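Local atomic coordinates of PEPTIDE N-myristoyltransferase (Saccharomyces cerevisiae, PDB entry 1IIC), a protein that catalyses transfer of the myristoyl group from myristoyl-CoA to the N-terminal glycine of peptide and protein substrates. Residues N217-R229 against R343-N357. Residues are numbered along the deposited sequence; the frame is centred on the assembly and turned at random.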
ATOM      1  N   ASN A 217      -8.261 -13.755 -20.868  1.00 25.96           N
ATOM      2  CA  ASN A 217      -7.381 -12.786 -20.220  1.00 26.13           C
ATOM      3  C   ASN A 217      -6.338 -12.150 -21.130  1.00 25.55           C
ATOM      4  O   ASN A 217      -5.570 -11.293 -20.692  1.00 23.64           O
ATOM      5  CB  ASN A 217      -6.724 -13.439 -19.008  1.00 25.72           C
ATOM      6  CG  ASN A 217      -7.747 -13.832 -17.952  1.00 26.46           C
ATOM      7  OD1 ASN A 217      -8.395 -12.970 -17.359  1.00 27.07           O
ATOM      8  ND2 ASN A 217      -7.917 -15.131 -17.736  1.00 24.76           N
ATOM      9  N   ALA A 218      -6.329 -12.562 -22.400  1.00 27.33           N
ATOM     10  CA  ALA A 218      -5.400 -12.018 -23.389  1.00 27.69           C
ATOM     11  C   ALA A 218      -5.573 -10.498 -23.456  1.00 28.39           C
ATOM     12  O   ALA A 218      -6.694  -9.981 -23.389  1.00 28.58           O
ATOM     13  CB  ALA A 218      -5.668 -12.633 -24.751  1.00 29.16           C
ATOM     14  N   LEU A 219      -4.452  -9.799 -23.606  1.00 28.48           N
ATOM     15  CA  LEU A 219      -4.426  -8.343 -23.637  1.00 27.88           C
ATOM     16  C   LEU A 219      -3.744  -7.786 -24.883  1.00 27.66           C
ATOM     17  O   LEU A 219      -2.893  -8.438 -25.482  1.00 26.77           O
ATOM     18  CB  LEU A 219      -3.665  -7.851 -22.405  1.00 29.22           C
ATOM     19  CG  LEU A 219      -4.301  -6.932 -21.368  1.00 28.86           C
ATOM     20  CD1 LEU A 219      -5.723  -7.330 -21.091  1.00 29.15           C
ATOM     21  CD2 LEU A 219      -3.452  -6.985 -20.114  1.00 29.49           C
ATOM     22  N   PRO A 220      -4.117  -6.563 -25.292  1.00 27.77           N
ATOM     23  CA  PRO A 220      -3.493  -5.964 -26.474  1.00 26.27           C
ATOM     24  C   PRO A 220      -2.036  -5.681 -26.124  1.00 26.71           C
ATOM     25  O   PRO A 220      -1.687  -5.591 -24.949  1.00 26.94           O
ATOM     26  CB  PRO A 220      -4.283  -4.680 -26.673  1.00 26.91           C
ATOM     27  CG  PRO A 220      -5.626  -5.003 -26.073  1.00 27.41           C
ATOM     28  CD  PRO A 220      -5.257  -5.753 -24.830  1.00 26.88           C
ATOM     29  N   ALA A 221      -1.193  -5.536 -27.139  1.00 26.11           N
ATOM     30  CA  ALA A 221       0.223  -5.267 -26.927  1.00 25.53           C
ATOM     31  C   ALA A 221       0.534  -3.782 -26.702  1.00 24.27           C
ATOM     32  O   ALA A 221       1.484  -3.446 -25.997  1.00 24.80           O
ATOM     33  CB  ALA A 221       1.035  -5.796 -28.126  1.00 25.85           C
ATOM     34  N   LYS A 222      -0.262  -2.896 -27.289  1.00 23.19           N
ATOM     35  CA  LYS A 222      -0.019  -1.457 -27.152  1.00 23.49           C
ATOM     36  C   LYS A 222      -1.151  -0.704 -26.437  1.00 21.37           C
ATOM     37  O   LYS A 222      -2.305  -1.121 -26.468  1.00 20.39           O
ATOM     38  CB  LYS A 222       0.209  -0.849 -28.544  1.00 26.02           C
ATOM     39  CG  LYS A 222       1.430  -1.406 -29.273  1.00 29.04           C
ATOM     40  CD  LYS A 222       2.720  -0.984 -28.574  1.00 33.97           C
ATOM     41  CE  LYS A 222       3.948  -1.631 -29.203  1.00 36.69           C
ATOM     42  NZ  LYS A 222       5.204  -1.019 -28.672  1.00 39.23           N
ATOM     43  N   THR A 223      -0.817   0.408 -25.795  1.00 21.16           N
ATOM     44  CA  THR A 223      -1.830   1.191 -25.087  1.00 22.76           C
ATOM     45  C   THR A 223      -2.751   1.889 -26.077  1.00 23.46           C
ATOM     46  O   THR A 223      -2.432   1.970 -27.259  1.00 23.65           O
ATOM     47  CB  THR A 223      -1.186   2.231 -24.164  1.00 22.24           C
ATOM     48  OG1 THR A 223      -0.277   3.050 -24.915  1.00 23.10           O
ATOM     49  CG2 THR A 223      -0.456   1.527 -23.033  1.00 20.30           C
ATOM     50  N   LYS A 224      -3.885   2.401 -25.598  1.00 25.39           N
ATOM     51  CA  LYS A 224      -4.846   3.047 -26.492  1.00 27.24           C
ATOM     52  C   LYS A 224      -5.147   4.517 -26.229  1.00 26.51           C
ATOM     53  O   LYS A 224      -5.660   5.206 -27.100  1.00 27.73           O
ATOM     54  CB  LYS A 224      -6.160   2.254 -26.488  1.00 28.98           C
ATOM     55  CG  LYS A 224      -5.962   0.766 -26.718  1.00 31.83           C
ATOM     56  CD  LYS A 224      -7.242   0.071 -27.150  1.00 34.22           C
ATOM     57  CE  LYS A 224      -6.985  -1.414 -27.402  1.00 36.35           C
ATOM     58  NZ  LYS A 224      -5.821  -1.653 -28.312  1.00 37.65           N
ATOM     59  N   THR A 225      -4.838   5.005 -25.038  1.00 26.38           N
ATOM     60  CA  THR A 225      -5.118   6.397 -24.717  1.00 24.64           C
ATOM     61  C   THR A 225      -4.132   7.352 -25.382  1.00 24.27           C
ATOM     62  O   THR A 225      -2.919   7.261 -25.175  1.00 24.32           O
ATOM     63  CB  THR A 225      -5.097   6.619 -23.198  1.00 25.14           C
ATOM     64  OG1 THR A 225      -5.856   5.581 -22.560  1.00 24.22           O
ATOM     65  CG2 THR A 225      -5.707   7.970 -22.847  1.00 21.03           C
ATOM     66  N   ALA A 226      -4.663   8.264 -26.184  1.00 23.35           N
ATOM     67  CA  ALA A 226      -3.851   9.241 -26.895  1.00 22.55           C
ATOM     68  C   ALA A 226      -3.237  10.228 -25.915  1.00 21.03           C
ATOM     69  O   ALA A 226      -3.905  10.677 -24.989  1.00 22.88           O
ATOM     70  CB  ALA A 226      -4.715   9.982 -27.913  1.00 23.42           C
ATOM     71  N   GLY A 227      -1.962  10.551 -26.116  1.00 21.35           N
ATOM     72  CA  GLY A 227      -1.273  11.494 -25.246  1.00 19.76           C
ATOM     73  C   GLY A 227      -0.618  10.848 -24.035  1.00 20.09           C
ATOM     74  O   GLY A 227       0.101  11.501 -23.278  1.00 20.25           O
ATOM     75  N   LEU A 228      -0.867   9.557 -23.857  1.00 20.88           N
ATOM     76  CA  LEU A 228      -0.328   8.799 -22.725  1.00 21.49           C
ATOM     77  C   LEU A 228       1.191   8.592 -22.853  1.00 21.71           C
ATOM     78  O   LEU A 228       1.679   8.103 -23.872  1.00 21.64           O
ATOM     79  CB  LEU A 228      -1.055   7.444 -22.659  1.00 20.71           C
ATOM     80  CG  LEU A 228      -1.085   6.494 -21.447  1.00 21.18           C
ATOM     81  CD1 LEU A 228      -0.351   5.225 -21.801  1.00 22.20           C
ATOM     82  CD2 LEU A 228      -0.522   7.139 -20.207  1.00 21.67           C
ATOM     83  N   ARG A 229       1.939   8.982 -21.829  1.00 21.52           N
ATOM     84  CA  ARG A 229       3.389   8.802 -21.855  1.00 21.65           C
ATOM     85  C   ARG A 229       3.892   8.706 -20.412  1.00 21.17           C
ATOM     86  O   ARG A 229       3.103   8.804 -19.476  1.00 19.59           O
ATOM     87  CB  ARG A 229       4.063   9.978 -22.576  1.00 20.42           C
ATOM     88  CG  ARG A 229       3.922  11.308 -21.858  1.00 19.94           C
ATOM     89  CD  ARG A 229       4.659  12.405 -22.601  1.00 21.68           C
ATOM     90  NE  ARG A 229       4.346  13.740 -22.086  1.00 20.91           N
ATOM     91  CZ  ARG A 229       4.705  14.189 -20.890  1.00 20.23           C
ATOM     92  NH1 ARG A 229       5.399  13.420 -20.058  1.00 17.99           N
ATOM     93  NH2 ARG A 229       4.360  15.412 -20.523  1.00 20.69           N
ATOM     94  N   ARG A 343     -13.463   6.903 -18.424  1.00 19.32           N
ATOM     95  CA  ARG A 343     -12.059   7.295 -18.478  1.00 19.03           C
ATOM     96  C   ARG A 343     -11.160   6.331 -17.694  1.00 18.53           C
ATOM     97  O   ARG A 343     -10.102   5.924 -18.171  1.00 17.93           O
ATOM     98  CB  ARG A 343     -11.892   8.721 -17.950  1.00 19.55           C
ATOM     99  CG  ARG A 343     -10.538   9.332 -18.236  1.00 20.76           C
ATOM    100  CD  ARG A 343     -10.202   9.215 -19.722  1.00 22.35           C
ATOM    101  NE  ARG A 343      -9.041  10.010 -20.093  1.00 22.77           N
ATOM    102  CZ  ARG A 343      -8.553  10.087 -21.326  1.00 24.75           C
ATOM    103  NH1 ARG A 343      -9.126   9.404 -22.317  1.00 22.72           N
ATOM    104  NH2 ARG A 343      -7.510  10.873 -21.573  1.00 22.67           N
ATOM    105  N   LEU A 344     -11.594   5.959 -16.496  1.00 19.09           N
ATOM    106  CA  LEU A 344     -10.822   5.043 -15.662  1.00 17.91           C
ATOM    107  C   LEU A 344     -10.693   3.685 -16.332  1.00 17.62           C
ATOM    108  O   LEU A 344      -9.626   3.079 -16.315  1.00 16.74           O
ATOM    109  CB  LEU A 344     -11.466   4.893 -14.277  1.00 16.71           C
ATOM    110  CG  LEU A 344     -11.475   6.156 -13.400  1.00 18.81           C
ATOM    111  CD1 LEU A 344     -11.980   5.800 -12.010  1.00 18.71           C
ATOM    112  CD2 LEU A 344     -10.065   6.760 -13.309  1.00 18.99           C
ATOM    113  N   CYS A 345     -11.777   3.197 -16.917  1.00 18.61           N
ATOM    114  CA  CYS A 345     -11.712   1.918 -17.610  1.00 20.25           C
ATOM    115  C   CYS A 345     -10.674   2.008 -18.730  1.00 20.03           C
ATOM    116  O   CYS A 345      -9.985   1.031 -19.015  1.00 21.60           O
ATOM    117  CB  CYS A 345     -13.083   1.541 -18.191  1.00 19.23           C
ATOM    118  SG  CYS A 345     -14.245   0.918 -16.967  1.00 21.33           S
ATOM    119  N   GLU A 346     -10.560   3.181 -19.357  1.00 20.46           N
ATOM    120  CA  GLU A 346      -9.588   3.383 -20.439  1.00 20.58           C
ATOM    121  C   GLU A 346      -8.167   3.424 -19.891  1.00 18.69           C
ATOM    122  O   GLU A 346      -7.296   2.681 -20.335  1.00 18.10           O
ATOM    123  CB  GLU A 346      -9.861   4.700 -21.183  1.00 22.44           C
ATOM    124  CG  GLU A 346     -11.158   4.748 -21.979  1.00 27.54           C
ATOM    125  CD  GLU A 346     -11.454   6.136 -22.562  1.00 31.15           C
ATOM    126  OE1 GLU A 346     -12.426   6.249 -23.342  1.00 33.01           O
ATOM    127  OE2 GLU A 346     -10.728   7.110 -22.240  1.00 31.98           O
ATOM    128  N   LEU A 347      -7.935   4.315 -18.935  1.00 17.84           N
ATOM    129  CA  LEU A 347      -6.616   4.459 -18.330  1.00 16.80           C
ATOM    130  C   LEU A 347      -6.099   3.180 -17.663  1.00 17.42           C
ATOM    131  O   LEU A 347      -4.947   2.778 -17.867  1.00 16.31           O
ATOM    132  CB  LEU A 347      -6.641   5.580 -17.285  1.00 15.13           C
ATOM    133  CG  LEU A 347      -6.858   7.019 -17.748  1.00 14.29           C
ATOM    134  CD1 LEU A 347      -6.712   7.943 -16.559  1.00 14.71           C
ATOM    135  CD2 LEU A 347      -5.846   7.398 -18.818  1.00 14.88           C
ATOM    136  N   ILE A 348      -6.945   2.531 -16.869  1.00 17.59           N
ATOM    137  CA  ILE A 348      -6.503   1.336 -16.171  1.00 17.81           C
ATOM    138  C   ILE A 348      -6.335   0.134 -17.101  1.00 18.71           C
ATOM    139  O   ILE A 348      -5.599  -0.799 -16.786  1.00 19.24           O
ATOM    140  CB  ILE A 348      -7.446   1.026 -14.984  1.00 17.50           C
ATOM    141  CG1 ILE A 348      -7.486   2.249 -14.056  1.00 16.56           C
ATOM    142  CG2 ILE A 348      -6.941  -0.192 -14.189  1.00 16.34           C
ATOM    143  CD1 ILE A 348      -6.107   2.733 -13.591  1.00 15.25           C
ATOM    144  N   TYR A 349      -7.000   0.162 -18.252  1.00 19.00           N
ATOM    145  CA  TYR A 349      -6.861  -0.921 -19.226  1.00 19.60           C
ATOM    146  C   TYR A 349      -5.449  -0.795 -19.817  1.00 18.28           C
ATOM    147  O   TYR A 349      -4.772  -1.785 -20.069  1.00 18.41           O
ATOM    148  CB  TYR A 349      -7.904  -0.779 -20.332  1.00 21.06           C
ATOM    149  CG  TYR A 349      -7.915  -1.920 -21.327  1.00 22.04           C
ATOM    150  CD1 TYR A 349      -8.292  -3.202 -20.937  1.00 24.06           C
ATOM    151  CD2 TYR A 349      -7.612  -1.704 -22.671  1.00 23.94           C
ATOM    152  CE1 TYR A 349      -8.379  -4.250 -21.868  1.00 24.75           C
ATOM    153  CE2 TYR A 349      -7.696  -2.745 -23.616  1.00 25.29           C
ATOM    154  CZ  TYR A 349      -8.082  -4.011 -23.202  1.00 25.47           C
ATOM    155  OH  TYR A 349      -8.196  -5.038 -24.114  1.00 27.86           O
ATOM    156  N   ASP A 350      -5.018   0.440 -20.038  1.00 19.10           N
ATOM    157  CA  ASP A 350      -3.678   0.706 -20.546  1.00 19.16           C
ATOM    158  C   ASP A 350      -2.664   0.382 -19.442  1.00 18.75           C
ATOM    159  O   ASP A 350      -1.546  -0.046 -19.717  1.00 18.70           O
ATOM    160  CB  ASP A 350      -3.549   2.173 -20.958  1.00 18.78           C
ATOM    161  CG  ASP A 350      -4.188   2.453 -22.312  1.00 20.24           C
ATOM    162  OD1 ASP A 350      -4.241   3.633 -22.724  1.00 18.77           O
ATOM    163  OD2 ASP A 350      -4.637   1.485 -22.971  1.00 19.56           O
ATOM    164  N   ALA A 351      -3.062   0.589 -18.191  1.00 18.90           N
ATOM    165  CA  ALA A 351      -2.182   0.299 -17.069  1.00 17.95           C
ATOM    166  C   ALA A 351      -1.884  -1.198 -17.065  1.00 17.55           C
ATOM    167  O   ALA A 351      -0.760  -1.596 -16.827  1.00 18.78           O
ATOM    168  CB  ALA A 351      -2.833   0.713 -15.764  1.00 18.26           C
ATOM    169  N   CYS A 352      -2.894  -2.023 -17.340  1.00 17.38           N
ATOM    170  CA  CYS A 352      -2.695  -3.468 -17.375  1.00 16.60           C
ATOM    171  C   CYS A 352      -1.782  -3.838 -18.533  1.00 17.33           C
ATOM    172  O   CYS A 352      -0.984  -4.785 -18.443  1.00 15.95           O
ATOM    173  CB  CYS A 352      -4.030  -4.205 -17.531  1.00 18.52           C
ATOM    174  SG  CYS A 352      -5.132  -4.087 -16.120  1.00 19.79           S
ATOM    175  N   ILE A 353      -1.918  -3.097 -19.628  1.00 17.74           N
ATOM    176  CA  ILE A 353      -1.099  -3.326 -20.811  1.00 17.22           C
ATOM    177  C   ILE A 353       0.343  -2.959 -20.494  1.00 17.07           C
ATOM    178  O   ILE A 353       1.274  -3.684 -20.856  1.00 18.60           O
ATOM    179  CB  ILE A 353      -1.606  -2.487 -22.004  1.00 17.63           C
ATOM    180  CG1 ILE A 353      -2.913  -3.087 -22.524  1.00 19.61           C
ATOM    181  CG2 ILE A 353      -0.561  -2.448 -23.116  1.00 17.04           C
ATOM    182  CD1 ILE A 353      -3.673  -2.177 -23.486  1.00 22.01           C
ATOM    183  N   LEU A 354       0.531  -1.837 -19.810  1.00 15.66           N
ATOM    184  CA  LEU A 354       1.876  -1.409 -19.449  1.00 15.66           C
ATOM    185  C   LEU A 354       2.509  -2.331 -18.406  1.00 16.98           C
ATOM    186  O   LEU A 354       3.704  -2.604 -18.464  1.00 16.77           O
ATOM    187  CB  LEU A 354       1.848   0.030 -18.938  1.00 12.86           C
ATOM    188  CG  LEU A 354       1.570   1.027 -20.053  1.00 14.10           C
ATOM    189  CD1 LEU A 354       0.992   2.321 -19.499  1.00 11.60           C
ATOM    190  CD2 LEU A 354       2.878   1.273 -20.801  1.00 13.96           C
ATOM    191  N   ALA A 355       1.709  -2.812 -17.455  1.00 18.72           N
ATOM    192  CA  ALA A 355       2.227  -3.713 -16.419  1.00 19.93           C
ATOM    193  C   ALA A 355       2.598  -5.056 -17.032  1.00 19.63           C
ATOM    194  O   ALA A 355       3.626  -5.643 -16.688  1.00 20.81           O
ATOM    195  CB  ALA A 355       1.186  -3.916 -15.328  1.00 20.30           C
ATOM    196  N   LYS A 356       1.764  -5.547 -17.944  1.00 20.07           N
ATOM    197  CA  LYS A 356       2.069  -6.819 -18.575  1.00 20.66           C
ATOM    198  C   LYS A 356       3.324  -6.689 -19.433  1.00 20.54           C
ATOM    199  O   LYS A 356       4.189  -7.569 -19.405  1.00 19.89           O
ATOM    200  CB  LYS A 356       0.923  -7.320 -19.450  1.00 21.87           C
ATOM    201  CG  LYS A 356       1.309  -8.630 -20.131  1.00 23.92           C
ATOM    202  CD  LYS A 356       0.223  -9.220 -20.980  1.00 26.85           C
ATOM    203  CE  LYS A 356       0.740 -10.505 -21.619  1.00 29.35           C
ATOM    204  NZ  LYS A 356       1.347 -11.392 -20.579  1.00 30.37           N
ATOM    205  N   ASN A 357       3.419  -5.595 -20.190  1.00 20.38           N
ATOM    206  CA  ASN A 357       4.585  -5.363 -21.034  1.00 20.82           C
ATOM    207  C   ASN A 357       5.826  -5.168 -20.171  1.00 20.58           C
ATOM    208  O   ASN A 357       6.947  -5.317 -20.650  1.00 18.99           O
ATOM    209  CB  ASN A 357       4.400  -4.131 -21.927  1.00 21.42           C
ATOM    210  CG  ASN A 357       3.302  -4.308 -22.946  1.00 21.30           C
ATOM    211  OD1 ASN A 357       2.828  -5.423 -23.190  1.00 20.17           O
ATOM    212  ND2 ASN A 357       2.888  -3.203 -23.557  1.00 21.42           N
TER
HETATM  213  O   HOH W   1       0.280  -6.450 -23.184  1.00 23.09           O
HETATM  214  O   HOH W   2      -6.417  11.611 -23.932  1.00 17.10           O
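Residues 219-225 run as an irregular loop against helix 334-357, antiparallel to it, with the CA atoms closest at Thr223 and Asp350, 4.9 Å apart. Asp350, a short acid pointing toward the loop, gathers its polar hydrogens. Its OD1 takes the Thr225 N-H through the syn lone pair at 2.8 Å and the Thr225 OG1 hydroxyl from above the carboxylate plane, at a short 2.5 Å whose exact length is uncertain, while OD2 receives Lys224 N at 2.9 Å from the opposite face. The bonds fix the carboxylate's rotation and would tend to stabilise its negative charge. With OG1 beside its own backbone N (chi1 -47°), Thr225 offers both donors to one oxygen and turns CG2 to the Arg343 guanidinium, 3.6 Å from NH2. Arg343 itself is held by salt bridges to Glu346 (through NH1) and Asp292 (through NH2). In the C-terminal half of this duplicated, GNAT-like fold, the helix packs one flank on strands 278-284 and 290-303, and the loop covers another before entering edge strand 228-230. Branched Ile353 fills the bend of the loop, its CD1 3.4 Å from Lys222 O, and Leu219 CD2 lies 3.8 Å from Cys352 CB. Pro220, rigid and without an N-H, sets its ring by the hydroxyl end of Tyr349. Further along, Asn357 ND2 donates to Ala221 O (2.8 Å), while a water donates to both OD1 and Pro220 O.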